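Local coordinates for protein aminotransferase class I and II (Streptococcus suis 89/1591, PDB 3OP7) that probably catalyses pyridoxal-phosphate-dependent transfer of amino groups, as a class I and II aminotransferase carrying its cofactor on a lysine, at residues L101-L111 and L150-N161; V170-V180 and L202-Y211. All coordinates share one frame; numbering follows the deposited sequence.

Interaction 1: L101-L111 and L150-N161; sequences LIEPGDHVISL and LIRPTTKMICIN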
loop_
_atom_site.group_PDB
_atom_site.type_symbol
_atom_site.label_atom_id
_atom_site.label_comp_id
_atom_site.label_asym_id
_atom_site.label_seq_id
_atom_site.Cartn_x
_atom_site.Cartn_y
_atom_site.Cartn_z
ATOM N N LEU A 101 14.178 2.077 6.347
ATOM C CA LEU A 101 15.292 2.054 7.280
ATOM C C LEU A 101 16.326 0.972 7.062
ATOM O O LEU A 101 17.458 1.125 7.517
ATOM C CB LEU A 101 14.783 2.000 8.741
ATOM C CG LEU A 101 13.911 3.192 9.138
ATOM C CD1 LEU A 101 13.361 2.924 10.551
ATOM C CD2 LEU A 101 14.664 4.536 9.053
ATOM N N ILE A 102 15.958 -0.122 6.420
ATOM C CA ILE A 102 16.846 -1.266 6.347
ATOM C C ILE A 102 17.693 -1.180 5.091
ATOM O O ILE A 102 17.170 -1.004 3.981
ATOM C CB ILE A 102 16.072 -2.594 6.416
ATOM C CG1 ILE A 102 15.385 -2.741 7.770
ATOM C CG2 ILE A 102 17.003 -3.811 6.180
ATOM C CD1 ILE A 102 16.288 -2.525 9.014
ATOM N N GLU A 103 19.007 -1.309 5.271
ATOM C CA GLU A 103 19.998 -1.243 4.191
ATOM C C GLU A 103 20.655 -2.600 3.985
ATOM O O GLU A 103 20.754 -3.395 4.927
ATOM C CB GLU A 103 21.084 -0.246 4.549
ATOM C CG GLU A 103 20.602 1.037 5.132
ATOM C CD GLU A 103 20.528 2.153 4.166
ATOM O OE1 GLU A 103 19.919 1.938 3.089
ATOM O OE2 GLU A 103 21.094 3.242 4.497
ATOM N N PRO A 104 21.137 -2.880 2.777
ATOM C CA PRO A 104 21.864 -4.116 2.538
ATOM C C PRO A 104 23.004 -4.290 3.531
ATOM O O PRO A 104 23.707 -3.329 3.824
ATOM C CB PRO A 104 22.449 -3.919 1.120
ATOM C CG PRO A 104 21.588 -2.996 0.478
ATOM C CD PRO A 104 21.075 -2.046 1.557
ATOM N N GLY A 105 23.177 -5.486 4.058
ATOM C CA GLY A 105 24.242 -5.720 5.031
ATOM C C GLY A 105 23.876 -5.440 6.490
ATOM O O GLY A 105 24.592 -5.900 7.397
ATOM N N ASP A 106 22.797 -4.684 6.716
ATOM C CA ASP A 106 22.299 -4.455 8.065
ATOM C C ASP A 106 21.992 -5.770 8.764
ATOM O O ASP A 106 21.406 -6.676 8.192
ATOM C CB ASP A 106 21.020 -3.605 8.031
ATOM C CG ASP A 106 21.275 -2.131 7.882
ATOM O OD1 ASP A 106 22.444 -1.714 7.828
ATOM O OD2 ASP A 106 20.275 -1.377 7.764
ATOM N N HIS A 107 22.305 -5.850 10.056
ATOM C CA HIS A 107 21.914 -6.981 10.847
ATOM C C HIS A 107 20.569 -6.674 11.520
ATOM O O HIS A 107 20.409 -5.624 12.161
ATOM C CB HIS A 107 22.982 -7.264 11.935
ATOM C CG HIS A 107 22.670 -8.452 12.780
ATOM N ND1 HIS A 107 22.574 -8.395 14.161
ATOM C CD2 HIS A 107 22.435 -9.745 12.437
ATOM C CE1 HIS A 107 22.286 -9.608 14.619
ATOM N NE2 HIS A 107 22.196 -10.440 13.589
ATOM N N VAL A 108 19.632 -7.610 11.416
ATOM C CA VAL A 108 18.284 -7.456 11.978
ATOM C C VAL A 108 17.944 -8.750 12.676
ATOM O O VAL A 108 18.265 -9.820 12.167
ATOM C CB VAL A 108 17.249 -7.186 10.830
ATOM C CG1 VAL A 108 15.785 -7.289 11.333
ATOM C CG2 VAL A 108 17.539 -5.846 10.146
ATOM N N ILE A 109 17.314 -8.662 13.849
ATOM C CA ILE A 109 16.839 -9.815 14.579
ATOM C C ILE A 109 15.324 -9.764 14.653
ATOM O O ILE A 109 14.770 -8.719 14.986
ATOM C CB ILE A 109 17.404 -9.817 16.002
ATOM C CG1 ILE A 109 18.932 -9.835 15.963
ATOM C CG2 ILE A 109 16.838 -10.998 16.854
ATOM C CD1 ILE A 109 19.587 -9.675 17.361
ATOM N N SER A 110 14.668 -10.871 14.287
ATOM C CA SER A 110 13.215 -10.946 14.287
ATOM C C SER A 110 12.733 -12.041 15.149
ATOM O O SER A 110 13.272 -13.157 15.092
ATOM C CB SER A 110 12.680 -11.175 12.883
ATOM O OG SER A 110 11.252 -11.272 12.910
ATOM N N LEU A 111 11.733 -11.714 15.975
ATOM C CA LEU A 111 10.915 -12.713 16.635
ATOM C C LEU A 111 10.503 -13.768 15.599
ATOM O O LEU A 111 10.283 -13.446 14.435
ATOM C CB LEU A 111 9.675 -12.037 17.242
ATOM C CG LEU A 111 8.791 -12.829 18.199
ATOM C CD1 LEU A 111 9.565 -13.219 19.440
ATOM C CD2 LEU A 111 7.493 -12.006 18.501
ATOM N N LEU A 150 22.539 -13.286 20.280
ATOM C CA LEU A 150 22.346 -12.928 18.868
ATOM C C LEU A 150 22.731 -11.503 18.519
ATOM O O LEU A 150 23.108 -11.235 17.387
ATOM C CB LEU A 150 20.889 -13.127 18.453
ATOM C CG LEU A 150 20.397 -14.583 18.476
ATOM C CD1 LEU A 150 18.861 -14.579 18.453
ATOM C CD2 LEU A 150 20.977 -15.310 17.253
ATOM N N ILE A 151 22.604 -10.590 19.468
ATOM C CA ILE A 151 22.840 -9.160 19.200
ATOM C C ILE A 151 24.320 -8.914 18.923
ATOM O O ILE A 151 25.215 -9.592 19.484
ATOM C CB ILE A 151 22.317 -8.276 20.376
ATOM C CG1 ILE A 151 22.163 -6.814 19.919
ATOM C CG2 ILE A 151 23.171 -8.449 21.614
ATOM C CD1 ILE A 151 21.229 -5.935 20.744
ATOM N N ARG A 152 24.571 -7.904 18.115
ATOM C CA ARG A 152 25.901 -7.539 17.676
ATOM C C ARG A 152 26.087 -6.063 17.907
ATOM O O ARG A 152 25.087 -5.319 17.940
ATOM C CB ARG A 152 26.031 -7.787 16.169
ATOM C CG ARG A 152 25.846 -9.238 15.730
ATOM C CD ARG A 152 26.005 -9.272 14.196
ATOM N NE ARG A 152 25.656 -10.593 13.674
ATOM C CZ ARG A 152 25.662 -10.896 12.374
ATOM N NH1 ARG A 152 25.990 -9.988 11.478
ATOM N NH2 ARG A 152 25.273 -12.093 11.978
ATOM N N PRO A 153 27.352 -5.608 17.889
ATOM C CA PRO A 153 27.618 -4.207 18.144
ATOM C C PRO A 153 26.885 -3.281 17.212
ATOM O O PRO A 153 26.548 -2.169 17.604
ATOM C CB PRO A 153 29.130 -4.112 17.979
ATOM C CG PRO A 153 29.608 -5.450 18.507
ATOM C CD PRO A 153 28.581 -6.424 17.988
ATOM N N THR A 154 26.618 -3.760 16.007
ATOM C CA THR A 154 26.001 -2.938 14.951
ATOM C C THR A 154 24.581 -3.362 14.613
ATOM O O THR A 154 24.026 -2.929 13.578
ATOM C CB THR A 154 26.863 -2.938 13.626
ATOM O OG1 THR A 154 26.988 -4.278 13.119
ATOM C CG2 THR A 154 28.258 -2.312 13.858
ATOM N N THR A 155 23.916 -4.164 15.467
ATOM C CA THR A 155 22.571 -4.578 15.148
ATOM C C THR A 155 21.711 -3.341 14.921
ATOM O O THR A 155 21.656 -2.461 15.769
ATOM C CB THR A 155 21.994 -5.509 16.231
ATOM O OG1 THR A 155 22.760 -6.722 16.283
ATOM C CG2 THR A 155 20.460 -5.846 16.018
ATOM N N LYS A 156 21.025 -3.304 13.797
ATOM C CA LYS A 156 20.220 -2.142 13.416
ATOM C C LYS A 156 18.825 -2.128 13.989
ATOM O O LYS A 156 18.308 -1.054 14.368
ATOM C CB LYS A 156 20.099 -2.023 11.918
ATOM C CG LYS A 156 19.146 -0.876 11.535
ATOM C CD LYS A 156 19.305 -0.204 10.205
ATOM C CE LYS A 156 20.501 0.716 10.113
ATOM N NZ LYS A 156 20.649 1.077 8.658
HETATM N N MSE A 157 18.198 -3.307 14.056
HETATM C CA MSE A 157 16.787 -3.399 14.393
HETATM C C MSE A 157 16.434 -4.766 14.935
HETATM O O MSE A 157 16.991 -5.759 14.496
HETATM C CB MSE A 157 15.928 -3.102 13.145
HETATM C CG MSE A 157 14.412 -3.067 13.438
HETATM SE SE MSE A 157 13.386 -2.677 11.888
HETATM C CE MSE A 157 13.901 -0.819 11.724
ATOM N N ILE A 158 15.545 -4.789 15.935
ATOM C CA ILE A 158 14.912 -5.966 16.451
ATOM C C ILE A 158 13.416 -5.817 16.161
ATOM O O ILE A 158 12.825 -4.753 16.462
ATOM C CB ILE A 158 15.113 -6.105 17.970
ATOM C CG1 ILE A 158 16.596 -6.245 18.299
ATOM C CG2 ILE A 158 14.351 -7.352 18.542
ATOM C CD1 ILE A 158 16.933 -5.964 19.777
ATOM N N CYS A 159 12.837 -6.843 15.540
ATOM C CA CYS A 159 11.414 -6.856 15.210
ATOM C C CYS A 159 10.652 -7.783 16.114
ATOM O O CYS A 159 11.018 -8.968 16.280
ATOM C CB CYS A 159 11.208 -7.255 13.741
ATOM S SG CYS A 159 12.043 -6.268 12.535
ATOM N N ILE A 160 9.586 -7.254 16.727
ATOM C CA ILE A 160 8.664 -8.032 17.517
ATOM C C ILE A 160 7.219 -7.760 17.097
ATOM O O ILE A 160 6.930 -6.783 16.415
ATOM C CB ILE A 160 8.818 -7.717 19.016
ATOM C CG1 ILE A 160 8.407 -6.271 19.353
ATOM C CG2 ILE A 160 10.260 -8.037 19.516
ATOM C CD1 ILE A 160 8.393 -6.022 20.930
ATOM N N ASN A 161 6.308 -8.623 17.540
ATOM C CA ASN A 161 4.896 -8.534 17.239
ATOM C C ASN A 161 4.266 -8.801 18.620
ATOM O O ASN A 161 4.427 -9.870 19.210
ATOM C CB ASN A 161 4.588 -9.591 16.176
ATOM C CG ASN A 161 3.149 -9.613 15.669
ATOM O OD1 ASN A 161 2.737 -10.650 15.099
ATOM N ND2 ASN A 161 2.407 -8.507 15.793
HETATM O O HOH W 1 18.922 3.325 8.197
HETATM O O HOH W 2 23.940 -3.795 11.077
#
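The hydroxyl OG1 of Thr155 is gripped twice: a short hydrogen bond joins it to His107 ND1 at 2.7 Å, and the backbone N of Arg152 donates to OG1 at 2.8 Å. The second bond spans the type I turn from Arg152 to Thr155, so the threonine pins the turn while it holds the histidine by its ring edge. With CG anti to the backbone N (chi1 -178°), the imidazole of His107 reaches across to this turn, and its NE2 is hydrogen-bonded to Asp130 on the neighbouring strand 128-135. Over one ring face the guanidinium of Arg152 lies almost flat, planes 6° apart and centres 3.8 Å apart, its CD resting on the same ring; a salt bridge to Glu128 holds the arginine's far end. A planar cation at the end of an extended chain suits the place, since it can stack on the ring and still reach that glutamate.

Nearby, Lys156 NZ shares a water with Leu101 O and faces the carboxylate of Asp106, although the exact place of that carboxylate is less sure. Selenomethionine Met157 bends its CE to within 4.0 Å of both Leu101 CD1 and Ile102 CD1, a flexible apolar chain that packs against the end of helix 89-101. Beyond His107 the backbones pair regularly: Cys159 N donates to Ile109 O at 2.8 Å, and Leu111 N to Cys159 O at 2.9 Å. Branched Ile109 and Ile158 line one face, Ser110 and Cys159 the other. These are adjacent parallel strands of the central mixed sheet, consistent with the large domain of fold type I PLP enzymes.

Interaction 2: V170-V180 and L202-Y211; sequences VMDRTYLEELV and LDVPSIIEVY. With EDO (1,2-ethanediol), chain K; EDO (1,2-ethanediol), chain F.
Arg173, Val180 and Val210 bury the most surface here. At the first turn of helix 173-184, Arg173 meets Asp203 in two ways. Its backbone N donates to Asp203 O at 2.9 Å, and its NE donates to Asp203 OD2, also at 2.9 Å, as part of a salt bridge. The oxygen is approached on its syn side but well out of the carboxylate plane, the two flat groups standing 45° apart. A bend at chi3 (-70°) lays the guanidinium over Pro205 with NH1 directed at Glu177, where it makes a longer bridge of 3.3 Å to OE2. One cation thus serves two carboxylates, which probably eases the charge of each. Pro205 covers one face of the guanidinium, its CG 3.9 Å from the plane and over its centre, a compact apolar surface that suits a flat cation. Asp172, just before Arg173, caps the helix by accepting from Tyr175 N.

Farther along, Val210 is a knob in a hole made by Arg173, Leu176, Glu177 and Val180. A short branched residue fits there because both methyls find partners: CG1 lies beside Arg173 NH1, and CG2 is 3.9 Å from Val180 CG2. Val180 in turn splits its branches, CG2 also touching Ile207 CD1 at 4.0 Å while CG1 leans on Tyr211 CD1 at 3.5 Å. Ser206 and Glu209 form a capping box that shapes the short, weakly bonded turn that carries Ile207 and Val210, with Tyr211 just after it.

Beneath, Ile207 and Tyr211 rest on Ile190 of strand 189-193, and Tyr211 OH bonds to Ala188 O. Leu179 packs on the same Ile190 and on helix 144-150, which places helix 173-184 between that helix and segment 202-211.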
loop_
_atom_site.group_PDB
_atom_site.type_symbol
_atom_site.label_atom_id
_atom_site.label_comp_id
_atom_site.label_asym_id
_atom_site.label_seq_id
_atom_site.Cartn_x
_atom_site.Cartn_y
_atom_site.Cartn_z
ATOM N N VAL A 170 1.894 -12.304 24.877
ATOM C CA VAL A 170 2.290 -10.911 24.973
ATOM C C VAL A 170 3.509 -10.751 25.915
ATOM O O VAL A 170 3.662 -11.475 26.878
ATOM C CB VAL A 170 1.031 -10.072 25.394
ATOM C CG1 VAL A 170 0.816 -10.171 26.920
ATOM C CG2 VAL A 170 1.067 -8.676 24.914
HETATM N N MSE A 171 4.399 -9.840 25.548
HETATM C CA MSE A 171 5.456 -9.376 26.447
HETATM C C MSE A 171 4.950 -8.237 27.283
HETATM O O MSE A 171 4.600 -7.184 26.760
HETATM C CB MSE A 171 6.658 -8.868 25.659
HETATM C CG MSE A 171 7.304 -9.895 24.759
HETATM SE SE MSE A 171 8.456 -9.074 23.394
HETATM C CE MSE A 171 9.221 -10.714 22.702
ATOM N N ASP A 172 5.002 -8.390 28.579
ATOM C CA ASP A 172 4.551 -7.314 29.449
ATOM C C ASP A 172 5.653 -6.260 29.661
ATOM O O ASP A 172 6.763 -6.352 29.107
ATOM C CB ASP A 172 3.984 -7.869 30.760
ATOM C CG ASP A 172 5.015 -8.541 31.640
ATOM O OD1 ASP A 172 6.233 -8.468 31.402
ATOM O OD2 ASP A 172 4.583 -9.149 32.618
ATOM N N ARG A 173 5.346 -5.261 30.465
ATOM C CA ARG A 173 6.281 -4.180 30.742
ATOM C C ARG A 173 7.619 -4.672 31.278
ATOM O O ARG A 173 8.636 -4.219 30.832
ATOM C CB ARG A 173 5.694 -3.197 31.769
ATOM C CG ARG A 173 6.667 -2.081 32.205
ATOM C CD ARG A 173 6.002 -1.113 33.186
ATOM N NE ARG A 173 4.982 -0.292 32.526
ATOM C CZ ARG A 173 5.214 0.840 31.859
ATOM N NH1 ARG A 173 6.432 1.322 31.686
ATOM N NH2 ARG A 173 4.199 1.498 31.361
ATOM N N THR A 174 7.603 -5.559 32.260
ATOM C CA THR A 174 8.861 -6.045 32.867
ATOM C C THR A 174 9.770 -6.680 31.784
ATOM O O THR A 174 10.976 -6.424 31.735
ATOM C CB THR A 174 8.583 -7.046 33.966
ATOM O OG1 THR A 174 7.770 -6.413 34.969
ATOM C CG2 THR A 174 9.888 -7.541 34.642
ATOM N N TYR A 175 9.174 -7.522 30.956
ATOM C CA TYR A 175 9.864 -8.098 29.807
ATOM C C TYR A 175 10.380 -7.086 28.806
ATOM O O TYR A 175 11.551 -7.147 28.405
ATOM C CB TYR A 175 8.941 -9.079 29.085
ATOM C CG TYR A 175 9.665 -9.961 28.095
ATOM C CD1 TYR A 175 10.049 -9.493 26.866
ATOM C CD2 TYR A 175 9.953 -11.292 28.415
ATOM C CE1 TYR A 175 10.735 -10.327 25.964
ATOM C CE2 TYR A 175 10.593 -12.110 27.506
ATOM C CZ TYR A 175 11.006 -11.606 26.307
ATOM O OH TYR A 175 11.660 -12.427 25.436
ATOM N N LEU A 176 9.501 -6.178 28.356
ATOM C CA LEU A 176 9.867 -5.143 27.424
ATOM C C LEU A 176 11.010 -4.236 27.902
ATOM O O LEU A 176 11.827 -3.799 27.089
ATOM C CB LEU A 176 8.655 -4.252 27.041
ATOM C CG LEU A 176 7.539 -4.917 26.239
ATOM C CD1 LEU A 176 6.277 -4.024 26.143
ATOM C CD2 LEU A 176 7.973 -5.334 24.807
ATOM N N GLU A 177 11.021 -3.895 29.183
ATOM C CA GLU A 177 12.047 -3.046 29.717
ATOM C C GLU A 177 13.416 -3.741 29.614
ATOM O O GLU A 177 14.418 -3.064 29.342
ATOM C CB GLU A 177 11.697 -2.602 31.188
ATOM C CG GLU A 177 10.591 -1.504 31.128
ATOM C CD GLU A 177 10.037 -1.004 32.488
ATOM O OE1 GLU A 177 10.201 -1.677 33.499
ATOM O OE2 GLU A 177 9.376 0.067 32.489
ATOM N N GLU A 178 13.452 -5.059 29.835
ATOM C CA GLU A 178 14.683 -5.842 29.723
ATOM C C GLU A 178 15.142 -5.960 28.252
ATOM O O GLU A 178 16.339 -5.800 27.946
ATOM C CB GLU A 178 14.526 -7.215 30.441
ATOM C CG GLU A 178 15.873 -7.890 30.660
ATOM C CD GLU A 178 15.831 -9.172 31.432
ATOM O OE1 GLU A 178 14.810 -9.505 32.068
ATOM O OE2 GLU A 178 16.850 -9.868 31.377
ATOM N N LEU A 179 14.176 -6.139 27.351
ATOM C CA LEU A 179 14.419 -6.129 25.899
ATOM C C LEU A 179 15.029 -4.783 25.515
ATOM O O LEU A 179 16.002 -4.703 24.745
ATOM C CB LEU A 179 13.119 -6.370 25.145
ATOM C CG LEU A 179 13.065 -6.080 23.660
ATOM C CD1 LEU A 179 14.131 -6.921 22.953
ATOM C CD2 LEU A 179 11.629 -6.362 23.154
ATOM N N VAL A 180 14.434 -3.713 26.021
ATOM C CA VAL A 180 14.913 -2.376 25.706
ATOM C C VAL A 180 16.345 -2.171 26.237
ATOM O O VAL A 180 17.164 -1.608 25.570
ATOM C CB VAL A 180 13.951 -1.316 26.229
ATOM C CG1 VAL A 180 14.558 0.130 26.148
ATOM C CG2 VAL A 180 12.663 -1.357 25.421
ATOM N N LEU A 202 -2.779 -7.767 32.047
ATOM C CA LEU A 202 -1.340 -7.501 32.017
ATOM C C LEU A 202 -1.053 -6.047 31.662
ATOM O O LEU A 202 -1.793 -5.400 30.914
ATOM C CB LEU A 202 -0.627 -8.418 31.021
ATOM C CG LEU A 202 -0.609 -9.920 31.340
ATOM C CD1 LEU A 202 -0.073 -10.721 30.143
ATOM C CD2 LEU A 202 0.274 -10.130 32.538
ATOM N N ASP A 203 0.056 -5.540 32.205
ATOM C CA ASP A 203 0.528 -4.209 31.883
ATOM C C ASP A 203 1.350 -4.295 30.593
ATOM O O ASP A 203 2.477 -4.781 30.599
ATOM C CB ASP A 203 1.376 -3.679 33.043
ATOM C CG ASP A 203 1.951 -2.300 32.792
ATOM O OD1 ASP A 203 1.626 -1.640 31.776
ATOM O OD2 ASP A 203 2.749 -1.868 33.623
ATOM N N VAL A 204 0.775 -3.853 29.483
ATOM C CA VAL A 204 1.440 -4.014 28.215
ATOM C C VAL A 204 1.565 -2.662 27.523
ATOM O O VAL A 204 0.747 -2.312 26.647
ATOM C CB VAL A 204 0.753 -5.060 27.299
ATOM C CG1 VAL A 204 1.615 -5.381 26.139
ATOM C CG2 VAL A 204 0.538 -6.359 27.997
ATOM N N PRO A 205 2.641 -1.921 27.849
ATOM C CA PRO A 205 2.886 -0.673 27.167
ATOM C C PRO A 205 3.266 -0.921 25.718
ATOM O O PRO A 205 3.745 -2.008 25.359
ATOM C CB PRO A 205 4.078 -0.084 27.935
ATOM C CG PRO A 205 4.803 -1.285 28.497
ATOM C CD PRO A 205 3.690 -2.211 28.853
ATOM N N SER A 206 3.029 0.085 24.890
ATOM C CA SER A 206 3.625 0.156 23.543
ATOM C C SER A 206 5.139 0.297 23.651
ATOM O O SER A 206 5.659 0.906 24.594
ATOM C CB SER A 206 3.064 1.336 22.774
ATOM O OG SER A 206 3.726 1.475 21.512
ATOM N N ILE A 207 5.837 -0.245 22.667
ATOM C CA ILE A 207 7.289 -0.066 22.576
ATOM C C ILE A 207 7.695 1.374 22.685
ATOM O O ILE A 207 8.668 1.714 23.336
ATOM C CB ILE A 207 7.914 -0.753 21.309
ATOM C CG1 ILE A 207 9.399 -1.024 21.522
ATOM C CG2 ILE A 207 7.685 -0.001 19.971
ATOM C CD1 ILE A 207 9.753 -1.948 22.709
ATOM N N ILE A 208 6.938 2.256 22.047
ATOM C CA ILE A 208 7.307 3.659 22.087
ATOM C C ILE A 208 7.104 4.337 23.456
ATOM O O ILE A 208 7.661 5.409 23.695
ATOM C CB ILE A 208 6.541 4.408 21.000
ATOM C CG1 ILE A 208 7.279 5.702 20.642
ATOM C CG2 ILE A 208 5.087 4.565 21.420
ATOM C CD1 ILE A 208 6.652 6.484 19.498
ATOM N N GLU A 209 6.370 3.698 24.365
ATOM C CA GLU A 209 6.211 4.180 25.743
ATOM C C GLU A 209 7.358 3.734 26.664
ATOM O O GLU A 209 7.481 4.239 27.810
ATOM C CB GLU A 209 4.848 3.719 26.306
ATOM C CG GLU A 209 3.654 4.363 25.583
ATOM C CD GLU A 209 2.307 3.769 25.935
ATOM O OE1 GLU A 209 2.144 2.532 26.083
ATOM O OE2 GLU A 209 1.351 4.566 25.999
ATOM N N VAL A 210 8.164 2.782 26.199
ATOM C CA VAL A 210 9.307 2.320 26.971
ATOM C C VAL A 210 10.664 2.568 26.324
ATOM O O VAL A 210 11.686 2.303 26.969
ATOM C CB VAL A 210 9.175 0.826 27.360
ATOM C CG1 VAL A 210 8.012 0.604 28.361
ATOM C CG2 VAL A 210 9.020 -0.067 26.166
ATOM N N TYR A 211 10.682 3.067 25.093
ATOM C CA TYR A 211 11.938 3.256 24.337
ATOM C C TYR A 211 11.814 4.350 23.313
ATOM O O TYR A 211 10.935 4.294 22.439
ATOM C CB TYR A 211 12.292 1.943 23.639
ATOM C CG TYR A 211 13.673 1.822 23.012
ATOM C CD1 TYR A 211 14.800 2.428 23.585
ATOM C CD2 TYR A 211 13.860 1.017 21.916
ATOM C CE1 TYR A 211 16.078 2.256 23.042
ATOM C CE2 TYR A 211 15.107 0.858 21.334
ATOM C CZ TYR A 211 16.223 1.478 21.915
ATOM O OH TYR A 211 17.451 1.310 21.372
HETATM C C1 EDO K . 1.933 4.115 29.538
HETATM O O1 EDO K . 3.290 4.390 29.928
HETATM C C2 EDO K . 1.696 2.606 29.493
HETATM O O2 EDO K . 0.753 2.188 28.488
HETATM C C1 EDO F . 1.650 -13.951 28.183
HETATM O O1 EDO F . 0.862 -14.070 26.978
HETATM C C2 EDO F . 2.976 -14.713 28.071
HETATM O O2 EDO F . 2.758 -16.107 27.770
HETATM O O HOH W 3 2.069 -7.264 33.814
#

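Interactions 1 and 2 have centres about 19 Å apart, yet they meet directly through Ile160. Its CD1 lies 3.9 Å from Met171 SE and from Leu179 CD2, and 4.0 Å from Leu176 CD2, so the strand paired in interaction 1 supplies a floor for the helix of interaction 2. Leu111 CD1 adds a touch on Met171 CE at 4.1 Å. Strand 157-161 leads into helix 173-184 and on to the adjacent parallel strand 189-193, a beta-alpha-beta crossover. Lys222, which carries the pyridoxal phosphate, follows strand 214-219 of this sheet. At the end of interaction 1, Asn161 ND2 bonds to Asp193 O, tying neighbouring strand ends together.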